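Putative prephenate dehydratase (Streptococcus mutans, PDB 4LUB) probably catalyses the decarboxylating dehydration of prephenate to phenylpyruvate, a step in the biosynthesis of phenylalanine. Local coordinates at residues 12-17 / 80-85; 52-57 / 222-227; 172-177 / 269-274. One frame throughout, in Å; residues are numbered along the deposited sequence.

Interaction 1: residues 12-17 / 80-85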
loop_
_atom_site.group_PDB
_atom_site.type_symbol
_atom_site.label_atom_id
_atom_site.label_comp_id
_atom_site.label_asym_id
_atom_site.label_seq_id
_atom_site.Cartn_x
_atom_site.Cartn_y
_atom_site.Cartn_z
ATOM N N GLY B 12 12.138 -26.064 6.464
ATOM C CA GLY B 12 10.944 -26.101 7.290
ATOM C C GLY B 12 10.160 -24.805 7.414
ATOM O O GLY B 12 9.271 -24.703 8.262
ATOM N N SER B 13 10.468 -23.819 6.574
ATOM C CA SER B 13 9.732 -22.557 6.596
ATOM C C SER B 13 8.402 -22.710 5.875
ATOM O O SER B 13 8.174 -23.695 5.168
ATOM C CB SER B 13 10.536 -21.425 5.952
ATOM O OG SER B 13 10.869 -21.728 4.607
ATOM N N PHE B 14 7.510 -21.746 6.079
ATOM C CA PHE B 14 6.264 -21.690 5.320
ATOM C C PHE B 14 6.543 -21.722 3.821
ATOM O O PHE B 14 5.883 -22.453 3.080
ATOM C CB PHE B 14 5.461 -20.435 5.686
ATOM C CG PHE B 14 5.002 -20.404 7.117
ATOM C CD1 PHE B 14 4.081 -21.328 7.584
ATOM C CD2 PHE B 14 5.476 -19.441 7.989
ATOM C CE1 PHE B 14 3.653 -21.296 8.899
ATOM C CE2 PHE B 14 5.053 -19.404 9.306
ATOM C CZ PHE B 14 4.139 -20.332 9.762
ATOM N N THR B 15 7.525 -20.939 3.383
ATOM C CA THR B 15 7.874 -20.874 1.965
ATOM C C THR B 15 8.428 -22.203 1.470
ATOM O O THR B 15 8.159 -22.619 0.341
ATOM C CB THR B 15 8.893 -19.742 1.689
ATOM O OG1 THR B 15 8.456 -18.533 2.328
ATOM C CG2 THR B 15 9.007 -19.486 0.203
ATOM N N HIS B 16 9.185 -22.876 2.334
ATOM C CA HIS B 16 9.633 -24.242 2.066
ATOM C C HIS B 16 8.457 -25.173 1.816
ATOM O O HIS B 16 8.433 -25.912 0.827
ATOM C CB HIS B 16 10.479 -24.774 3.226
ATOM C CG HIS B 16 11.213 -26.033 2.900
ATOM N ND1 HIS B 16 11.928 -26.744 3.841
ATOM C CD2 HIS B 16 11.331 -26.722 1.741
ATOM C CE1 HIS B 16 12.460 -27.809 3.274
ATOM N NE2 HIS B 16 12.113 -27.821 1.999
ATOM N N ASN B 17 7.496 -25.150 2.732
ATOM C CA ASN B 17 6.274 -25.930 2.579
ATOM C C ASN B 17 5.563 -25.645 1.257
ATOM O O ASN B 17 5.084 -26.558 0.589
ATOM C CB ASN B 17 5.329 -25.656 3.753
ATOM C CG ASN B 17 4.196 -26.658 3.840
ATOM O OD1 ASN B 17 4.265 -27.748 3.264
ATOM N ND2 ASN B 17 3.141 -26.294 4.562
ATOM N N ILE B 80 0.290 -19.675 -4.803
ATOM C CA ILE B 80 -0.227 -20.616 -3.804
ATOM C C ILE B 80 -0.550 -19.873 -2.516
ATOM O O ILE B 80 0.290 -19.157 -1.973
ATOM C CB ILE B 80 0.758 -21.775 -3.516
ATOM C CG1 ILE B 80 0.946 -22.623 -4.774
ATOM C CG2 ILE B 80 0.226 -22.670 -2.396
ATOM C CD1 ILE B 80 2.245 -23.413 -4.806
ATOM N N ILE B 81 -1.786 -20.014 -2.055
ATOM C CA ILE B 81 -2.202 -19.441 -0.779
ATOM C C ILE B 81 -2.110 -20.432 0.379
ATOM O O ILE B 81 -2.672 -21.522 0.325
ATOM C CB ILE B 81 -3.632 -18.891 -0.870
ATOM C CG1 ILE B 81 -3.694 -17.803 -1.944
ATOM C CG2 ILE B 81 -4.055 -18.286 0.463
ATOM C CD1 ILE B 81 -5.085 -17.216 -2.144
ATOM N N LEU B 82 -1.376 -20.036 1.413
ATOM C CA LEU B 82 -1.161 -20.841 2.618
ATOM C C LEU B 82 -1.867 -20.305 3.851
ATOM O O LEU B 82 -1.729 -19.132 4.180
ATOM C CB LEU B 82 0.338 -20.935 2.931
ATOM C CG LEU B 82 0.792 -22.010 3.930
ATOM C CD1 LEU B 82 0.752 -23.419 3.354
ATOM C CD2 LEU B 82 2.180 -21.680 4.472
ATOM N N PRO B 83 -2.614 -21.177 4.547
ATOM C CA PRO B 83 -3.080 -20.864 5.901
ATOM C C PRO B 83 -1.914 -20.787 6.884
ATOM O O PRO B 83 -1.010 -21.624 6.833
ATOM C CB PRO B 83 -4.006 -22.035 6.249
ATOM C CG PRO B 83 -3.683 -23.108 5.253
ATOM C CD PRO B 83 -3.226 -22.409 4.019
ATOM N N ILE B 84 -1.928 -19.779 7.750
ATOM C CA ILE B 84 -0.951 -19.668 8.827
ATOM C C ILE B 84 -1.677 -19.730 10.166
ATOM O O ILE B 84 -2.696 -19.068 10.353
ATOM C CB ILE B 84 -0.143 -18.356 8.753
ATOM C CG1 ILE B 84 0.317 -18.068 7.319
ATOM C CG2 ILE B 84 1.037 -18.400 9.715
ATOM C CD1 ILE B 84 1.559 -18.812 6.902
ATOM N N LYS B 85 -1.161 -20.530 11.093
ATOM C CA LYS B 85 -1.749 -20.609 12.427
ATOM C C LYS B 85 -0.788 -20.090 13.491
ATOM O O LYS B 85 0.113 -20.803 13.931
ATOM C CB LYS B 85 -2.167 -22.046 12.748
ATOM C CG LYS B 85 -1.641 -23.087 11.776
ATOM C CD LYS B 85 -2.189 -24.466 12.109
ATOM C CE LYS B 85 -2.171 -25.374 10.892
ATOM N NZ LYS B 85 -3.002 -24.820 9.786
#

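Interaction 2: residues 52-57 / 222-227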
loop_
_atom_site.group_PDB
_atom_site.type_symbol
_atom_site.label_atom_id
_atom_site.label_comp_id
_atom_site.label_asym_id
_atom_site.label_seq_id
_atom_site.Cartn_x
_atom_site.Cartn_y
_atom_site.Cartn_z
ATOM N N PRO B 52 7.096 -15.313 -0.448
ATOM C CA PRO B 52 5.858 -14.720 0.070
ATOM C C PRO B 52 5.638 -13.356 -0.563
ATOM O O PRO B 52 6.612 -12.618 -0.752
ATOM C CB PRO B 52 6.114 -14.600 1.573
ATOM C CG PRO B 52 7.599 -14.514 1.696
ATOM C CD PRO B 52 8.180 -15.307 0.554
ATOM N N VAL B 53 4.409 -13.035 -0.965
ATOM C CA VAL B 53 4.163 -11.699 -1.497
ATOM C C VAL B 53 3.157 -10.873 -0.694
ATOM O O VAL B 53 3.262 -9.654 -0.651
ATOM C CB VAL B 53 3.719 -11.764 -2.987
ATOM C CG1 VAL B 53 4.601 -12.738 -3.753
ATOM C CG2 VAL B 53 2.234 -12.103 -3.138
ATOM N N GLU B 54 2.179 -11.518 -0.070
ATOM C CA GLU B 54 1.177 -10.774 0.681
ATOM C C GLU B 54 0.565 -11.567 1.819
ATOM O O GLU B 54 0.228 -12.730 1.643
ATOM C CB GLU B 54 0.047 -10.302 -0.247
ATOM C CG GLU B 54 -1.029 -9.499 0.480
ATOM C CD GLU B 54 -2.073 -8.932 -0.448
ATOM O OE1 GLU B 54 -1.903 -9.067 -1.679
ATOM O OE2 GLU B 54 -3.053 -8.336 0.052
ATOM N N ASN B 55 0.367 -10.909 2.959
ATOM C CA ASN B 55 -0.263 -11.532 4.118
ATOM C C ASN B 55 -1.574 -10.831 4.443
ATOM O O ASN B 55 -1.697 -9.616 4.276
ATOM C CB ASN B 55 0.668 -11.505 5.332
ATOM C CG ASN B 55 0.036 -12.128 6.561
ATOM O OD1 ASN B 55 -0.599 -11.436 7.355
ATOM N ND2 ASN B 55 0.165 -13.445 6.703
ATOM N N SER B 56 -2.544 -11.601 4.920
ATOM C CA SER B 56 -3.885 -11.096 5.199
ATOM C C SER B 56 -3.924 -10.042 6.315
ATOM O O SER B 56 -4.906 -9.306 6.439
ATOM C CB SER B 56 -4.825 -12.267 5.515
ATOM O OG SER B 56 -4.575 -12.815 6.790
ATOM N N ILE B 57 -2.876 -9.972 7.130
ATOM C CA ILE B 57 -2.850 -9.007 8.232
ATOM C C ILE B 57 -1.814 -7.902 7.997
ATOM O O ILE B 57 -2.135 -6.720 8.114
ATOM C CB ILE B 57 -2.586 -9.688 9.588
ATOM C CG1 ILE B 57 -3.753 -10.619 9.936
ATOM C CG2 ILE B 57 -2.460 -8.660 10.694
ATOM C CD1 ILE B 57 -5.111 -9.971 9.860
ATOM N N LEU B 222 -10.967 -5.245 -10.298
ATOM C CA LEU B 222 -9.769 -4.979 -9.515
ATOM C C LEU B 222 -9.895 -5.716 -8.189
ATOM O O LEU B 222 -10.907 -5.590 -7.497
ATOM C CB LEU B 222 -9.618 -3.466 -9.295
ATOM C CG LEU B 222 -8.398 -2.746 -8.684
ATOM C CD1 LEU B 222 -8.279 -2.971 -7.196
ATOM C CD2 LEU B 222 -7.103 -3.103 -9.377
ATOM N N THR B 223 -8.881 -6.502 -7.845
ATOM C CA THR B 223 -8.936 -7.296 -6.622
ATOM C C THR B 223 -7.896 -6.849 -5.603
ATOM O O THR B 223 -7.932 -7.265 -4.447
ATOM C CB THR B 223 -8.745 -8.800 -6.913
ATOM O OG1 THR B 223 -7.408 -9.039 -7.374
ATOM C CG2 THR B 223 -9.741 -9.272 -7.971
ATOM N N LYS B 224 -6.972 -6.002 -6.043
ATOM C CA LYS B 224 -5.963 -5.436 -5.157
ATOM C C LYS B 224 -5.290 -4.215 -5.760
ATOM O O LYS B 224 -5.029 -4.178 -6.962
ATOM C CB LYS B 224 -4.905 -6.496 -4.833
ATOM C CG LYS B 224 -3.787 -6.019 -3.926
ATOM C CD LYS B 224 -2.656 -7.026 -3.923
ATOM C CE LYS B 224 -1.317 -6.374 -3.593
ATOM N NZ LYS B 224 -0.286 -7.403 -3.255
ATOM N N ILE B 225 -4.993 -3.236 -4.918
ATOM C CA ILE B 225 -4.162 -2.113 -5.310
ATOM C C ILE B 225 -3.273 -1.681 -4.158
ATOM O O ILE B 225 -3.733 -1.497 -3.034
ATOM C CB ILE B 225 -4.973 -0.906 -5.799
ATOM C CG1 ILE B 225 -4.023 0.240 -6.157
ATOM C CG2 ILE B 225 -5.978 -0.472 -4.748
ATOM C CD1 ILE B 225 -4.563 1.193 -7.194
ATOM N N GLU B 226 -1.994 -1.532 -4.448
ATOM C CA GLU B 226 -1.035 -1.118 -3.449
ATOM C C GLU B 226 -0.041 -0.177 -4.095
ATOM O O GLU B 226 0.432 -0.432 -5.193
ATOM C CB GLU B 226 -0.317 -2.336 -2.874
ATOM C CG GLU B 226 0.675 -2.013 -1.771
ATOM C CD GLU B 226 0.173 -2.417 -0.403
ATOM O OE1 GLU B 226 -0.077 -3.615 -0.193
ATOM O OE2 GLU B 226 0.030 -1.538 0.462
ATOM N N SER B 227 0.269 0.915 -3.416
ATOM C CA SER B 227 1.274 1.829 -3.921
ATOM C C SER B 227 2.615 1.604 -3.234
ATOM O O SER B 227 2.678 1.171 -2.087
ATOM C CB SER B 227 0.816 3.288 -3.823
ATOM O OG SER B 227 0.931 3.795 -2.512
#

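Interaction 3: residues 172-177 / 269-274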
loop_
_atom_site.group_PDB
_atom_site.type_symbol
_atom_site.label_atom_id
_atom_site.label_comp_id
_atom_site.label_asym_id
_atom_site.label_seq_id
_atom_site.Cartn_x
_atom_site.Cartn_y
_atom_site.Cartn_z
ATOM N N TYR B 172 -3.590 -15.895 6.498
ATOM C CA TYR B 172 -3.344 -16.320 5.117
ATOM C C TYR B 172 -2.303 -15.497 4.366
ATOM O O TYR B 172 -2.300 -14.267 4.409
ATOM C CB TYR B 172 -4.636 -16.321 4.305
ATOM C CG TYR B 172 -5.565 -17.465 4.630
ATOM C CD1 TYR B 172 -5.459 -18.676 3.957
ATOM C CD2 TYR B 172 -6.541 -17.344 5.609
ATOM C CE1 TYR B 172 -6.299 -19.732 4.246
ATOM C CE2 TYR B 172 -7.391 -18.395 5.906
ATOM C CZ TYR B 172 -7.266 -19.588 5.218
ATOM O OH TYR B 172 -8.106 -20.642 5.506
ATOM N N THR B 173 -1.428 -16.201 3.657
ATOM C CA THR B 173 -0.366 -15.565 2.893
ATOM C C THR B 173 -0.399 -16.044 1.449
ATOM O O THR B 173 -0.600 -17.232 1.174
ATOM C CB THR B 173 1.024 -15.855 3.492
ATOM O OG1 THR B 173 1.064 -15.385 4.843
ATOM C CG2 THR B 173 2.136 -15.163 2.689
ATOM N N ARG B 174 -0.146 -15.114 0.538
ATOM C CA ARG B 174 -0.038 -15.422 -0.874
ATOM C C ARG B 174 1.443 -15.610 -1.174
ATOM O O ARG B 174 2.261 -14.787 -0.776
ATOM C CB ARG B 174 -0.620 -14.276 -1.718
ATOM C CG ARG B 174 -2.096 -14.023 -1.472
ATOM C CD ARG B 174 -2.590 -12.728 -2.116
ATOM N NE ARG B 174 -2.638 -12.839 -3.572
ATOM C CZ ARG B 174 -2.481 -11.822 -4.411
ATOM N NH1 ARG B 174 -2.314 -10.594 -3.940
ATOM N NH2 ARG B 174 -2.542 -12.025 -5.721
ATOM N N PHE B 175 1.774 -16.689 -1.878
ATOM C CA PHE B 175 3.143 -16.952 -2.312
ATOM C C PHE B 175 3.127 -17.018 -3.829
ATOM O O PHE B 175 2.190 -17.544 -4.425
ATOM C CB PHE B 175 3.712 -18.270 -1.739
ATOM C CG PHE B 175 3.821 -18.301 -0.237
ATOM C CD1 PHE B 175 2.704 -18.489 0.558
ATOM C CD2 PHE B 175 5.053 -18.140 0.375
ATOM C CE1 PHE B 175 2.818 -18.516 1.940
ATOM C CE2 PHE B 175 5.174 -18.157 1.753
ATOM C CZ PHE B 175 4.054 -18.341 2.539
ATOM N N TRP B 176 4.142 -16.434 -4.448
ATOM C CA TRP B 176 4.317 -16.552 -5.880
ATOM C C TRP B 176 5.438 -17.495 -6.285
ATOM O O TRP B 176 6.508 -17.513 -5.677
ATOM C CB TRP B 176 4.562 -15.170 -6.488
ATOM C CG TRP B 176 3.311 -14.386 -6.671
ATOM C CD1 TRP B 176 2.029 -14.817 -6.454
ATOM C CD2 TRP B 176 3.216 -13.026 -7.095
ATOM N NE1 TRP B 176 1.141 -13.800 -6.729
ATOM C CE2 TRP B 176 1.846 -12.695 -7.135
ATOM C CE3 TRP B 176 4.160 -12.057 -7.459
ATOM C CZ2 TRP B 176 1.394 -11.434 -7.508
ATOM C CZ3 TRP B 176 3.713 -10.806 -7.835
ATOM C CH2 TRP B 176 2.337 -10.503 -7.856
ATOM N N VAL B 177 5.166 -18.279 -7.321
ATOM C CA VAL B 177 6.203 -18.995 -8.026
ATOM C C VAL B 177 6.663 -18.103 -9.166
ATOM O O VAL B 177 5.880 -17.737 -10.041
ATOM C CB VAL B 177 5.714 -20.357 -8.567
ATOM C CG1 VAL B 177 6.837 -21.074 -9.286
ATOM C CG2 VAL B 177 5.150 -21.214 -7.439
ATOM N N GLY B 269 2.990 -10.632 -13.595
ATOM C CA GLY B 269 2.604 -12.025 -13.716
ATOM C C GLY B 269 1.202 -12.282 -14.238
ATOM O O GLY B 269 0.288 -11.498 -13.983
ATOM N N LYS B 270 1.058 -13.362 -15.005
ATOM C CA LYS B 270 -0.237 -13.984 -15.293
ATOM C C LYS B 270 -0.247 -15.394 -14.724
ATOM O O LYS B 270 0.584 -16.216 -15.100
ATOM C CB LYS B 270 -0.541 -14.041 -16.798
ATOM C CG LYS B 270 -0.495 -12.720 -17.540
ATOM C CD LYS B 270 -0.888 -12.948 -18.990
ATOM C CE LYS B 270 -0.633 -11.741 -19.870
ATOM N NZ LYS B 270 -1.054 -12.024 -21.277
ATOM N N TYR B 271 -1.167 -15.690 -13.813
ATOM C CA TYR B 271 -1.021 -16.926 -13.050
ATOM C C TYR B 271 -2.353 -17.477 -12.576
ATOM O O TYR B 271 -3.329 -16.736 -12.425
ATOM C CB TYR B 271 -0.107 -16.693 -11.840
ATOM C CG TYR B 271 -0.489 -15.458 -11.050
ATOM C CD1 TYR B 271 -1.476 -15.519 -10.069
ATOM C CD2 TYR B 271 0.118 -14.226 -11.298
ATOM C CE1 TYR B 271 -1.848 -14.396 -9.351
ATOM C CE2 TYR B 271 -0.249 -13.090 -10.580
ATOM C CZ TYR B 271 -1.234 -13.189 -9.604
ATOM O OH TYR B 271 -1.614 -12.081 -8.886
ATOM N N ALA B 272 -2.377 -18.779 -12.313
ATOM C CA ALA B 272 -3.494 -19.384 -11.598
ATOM C C ALA B 272 -3.259 -19.265 -10.094
ATOM O O ALA B 272 -2.115 -19.209 -9.634
ATOM C CB ALA B 272 -3.667 -20.845 -12.006
ATOM N N VAL B 273 -4.352 -19.184 -9.342
ATOM C CA VAL B 273 -4.304 -19.175 -7.887
ATOM C C VAL B 273 -4.732 -20.518 -7.308
ATOM O O VAL B 273 -5.825 -20.998 -7.589
ATOM C CB VAL B 273 -5.205 -18.063 -7.298
ATOM C CG1 VAL B 273 -5.092 -18.028 -5.772
ATOM C CG2 VAL B 273 -4.873 -16.711 -7.936
ATOM N N TYR B 274 -3.868 -21.100 -6.487
ATOM C CA TYR B 274 -4.144 -22.360 -5.806
ATOM C C TYR B 274 -4.195 -22.087 -4.309
ATOM O O TYR B 274 -3.539 -21.161 -3.837
ATOM C CB TYR B 274 -3.069 -23.391 -6.130
ATOM C CG TYR B 274 -2.835 -23.595 -7.612
ATOM C CD1 TYR B 274 -3.621 -24.471 -8.349
ATOM C CD2 TYR B 274 -1.820 -22.909 -8.272
ATOM C CE1 TYR B 274 -3.404 -24.658 -9.711
ATOM C CE2 TYR B 274 -1.590 -23.093 -9.629
ATOM C CZ TYR B 274 -2.383 -23.967 -10.341
ATOM O OH TYR B 274 -2.156 -24.146 -11.688
#

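Interaction 1: residues 12-17 / 80-85
Phe14, in the first turn of helix 14-22, lays one face of its ring against Ile84, just past the end of strand 75-83. This is a CH-pi contact: Ile84 CD1 stands 3.7 Å from the centroid of the Phe14 ring and 15° off the ring normal, displaced toward the CD1 side of the rim. The gamma branch of Ile84 follows farther out, with CG2 3.7 Å from Phe14 CZ, so the two methyls of one isoleucine span the ring from its base to its tip. With CG1 anti to its carbonyl carbon (chi1 -45°) and CD1 folded back (chi2 -82°), Ile84 reaches the ring although its CB does not aim straight at the helix.

The remaining apolar contact belongs to Leu82. Its CD2 methyl comes obliquely to the ring, 3.7 Å from Phe14 CD1, and equally close to Phe14 CB, while the two side chains cross at about a right angle. The other methyl, CD1, lies 3.9 Å from Asn17 ND2, one helical turn on from Phe14, a van der Waals contact of an amide with an alkyl group.

Two side-chain hydrogen bonds inside 12-17 shape the helix start. Ser13 is the N-cap, its OG accepting from His16 N at 3.1 Å, and Gly12 N donates in the ring plane to His16 ND1.

The contact lies at the surface of the dehydratase part of the chain. Strand 172-179 runs beneath it: Phe175 packs on both Thr15 and Leu82, and Thr173 touches Ile84. On the side of the helix turned away from 80-85, Thr15 also packs on strands 4-8 and 48-55.

Interaction 2: residues 52-57 / 222-227
The flat carboxylate of Glu54 is approached over a face by Lys224: NZ sits 2.8 Å from Glu54 OE1, on a line 55° out of the carboxylate plane, forming a hydrogen-bonded salt bridge. The straight lysine chain runs past the same oxygen, with Lys224 CD 3.1 Å from Glu54 OE1. The side chains arrive from opposite directions, both extended. CG of each is anti to its own backbone N (chi1 -179° in Glu54, 179° in Lys224), which lets them span backbones whose nearest CA atoms, those of Glu54 and Lys224, are 10.7 Å apart.

Glu54 belongs to a classic beta bulge, in which Val53 and Glu54 both face Arg174 of the neighbouring strand. The Glu54-Lys224 salt bridge joins strand 48-55 of the dehydratase region to strand 222-229 of the ACT region. Just beyond, Asn55 OD1 makes an Asx turn, accepting from Ile57 N at 2.7 Å with the donor above the carbonyl plane.

The buried charges have further partners. Arg174 NH1 also bridges to Glu54 OE1, Ser60 OG bonds to Lys224 NZ, and Tyr237 OH of the second subunit bonds to Glu54 OE2.

Interaction 3: residues 172-177 / 269-274
Trp176 and Arg174 of strand 172-179 meet Tyr271 of strand 264-274 across an intervening strand, 75-83, which pairs antiparallel with the first and parallel with the second. Thr173, Arg174 and Phe175 correspond to the Thr-Arg-Phe sequence characteristic of prephenate dehydratases. The contact links next-but-one strands of one mixed sheet, where the C-terminal strand of the ACT region continues the sheet of the dehydratase region.

Segment 269-274 enters at Gly269 and reaches the contact at Tyr271. The CG of Tyr271 sits between the backbone N and the carbonyl carbon (chi1 48°), and the ring extends toward Arg174 and Trp176. Trp176 turns its edge to the face of this ring, the five-membered ring centroid 4.8 Å from that of Tyr271 and the planes 51° apart. Trp176 NE1 lies over the face, 3.8 Å from Tyr271 CZ, and Trp176 CZ2 comes to 3.4 Å from Tyr271 OH. That hydroxyl also lies near the plane of the Arg174 guanidinium, at its edge, with NH2 3.3 Å from Tyr271 OH.

Glu79 of the middle strand binds two of these groups through OE1, pairing with Arg174 NH2 and accepting from Trp176 NE1, while Ser195 OG is bonded to Tyr271 OH. Val273 packs on Glu79 in turn. At the end of the segment, the carbonyl O of Tyr274 receives the backbone N-H of Ile81.

From the N terminus, interaction 1 opens at helix 14-22 and closes after 62 intervening residues at the end of strand 75-83, entirely within the dehydratase region. Before it closes, interaction 2 opens at 52-57; it closes only at 222-227, so the two cross. Residues 86-169 are not modelled. Interaction 3 then starts at 172-177, inside the span of interaction 2, and ends at 269-274 beyond it: these also cross, whereas interactions 1 and 3 lie in series. Interactions 2 and 3 each tie the dehydratase region to the ACT region, linked by the salt bridge of Arg174 to Glu54. Strand 75-83, beside both 172-179 and 264-274, connects interactions 1 and 3, and Thr15 touches Pro52 between interactions 1 and 2.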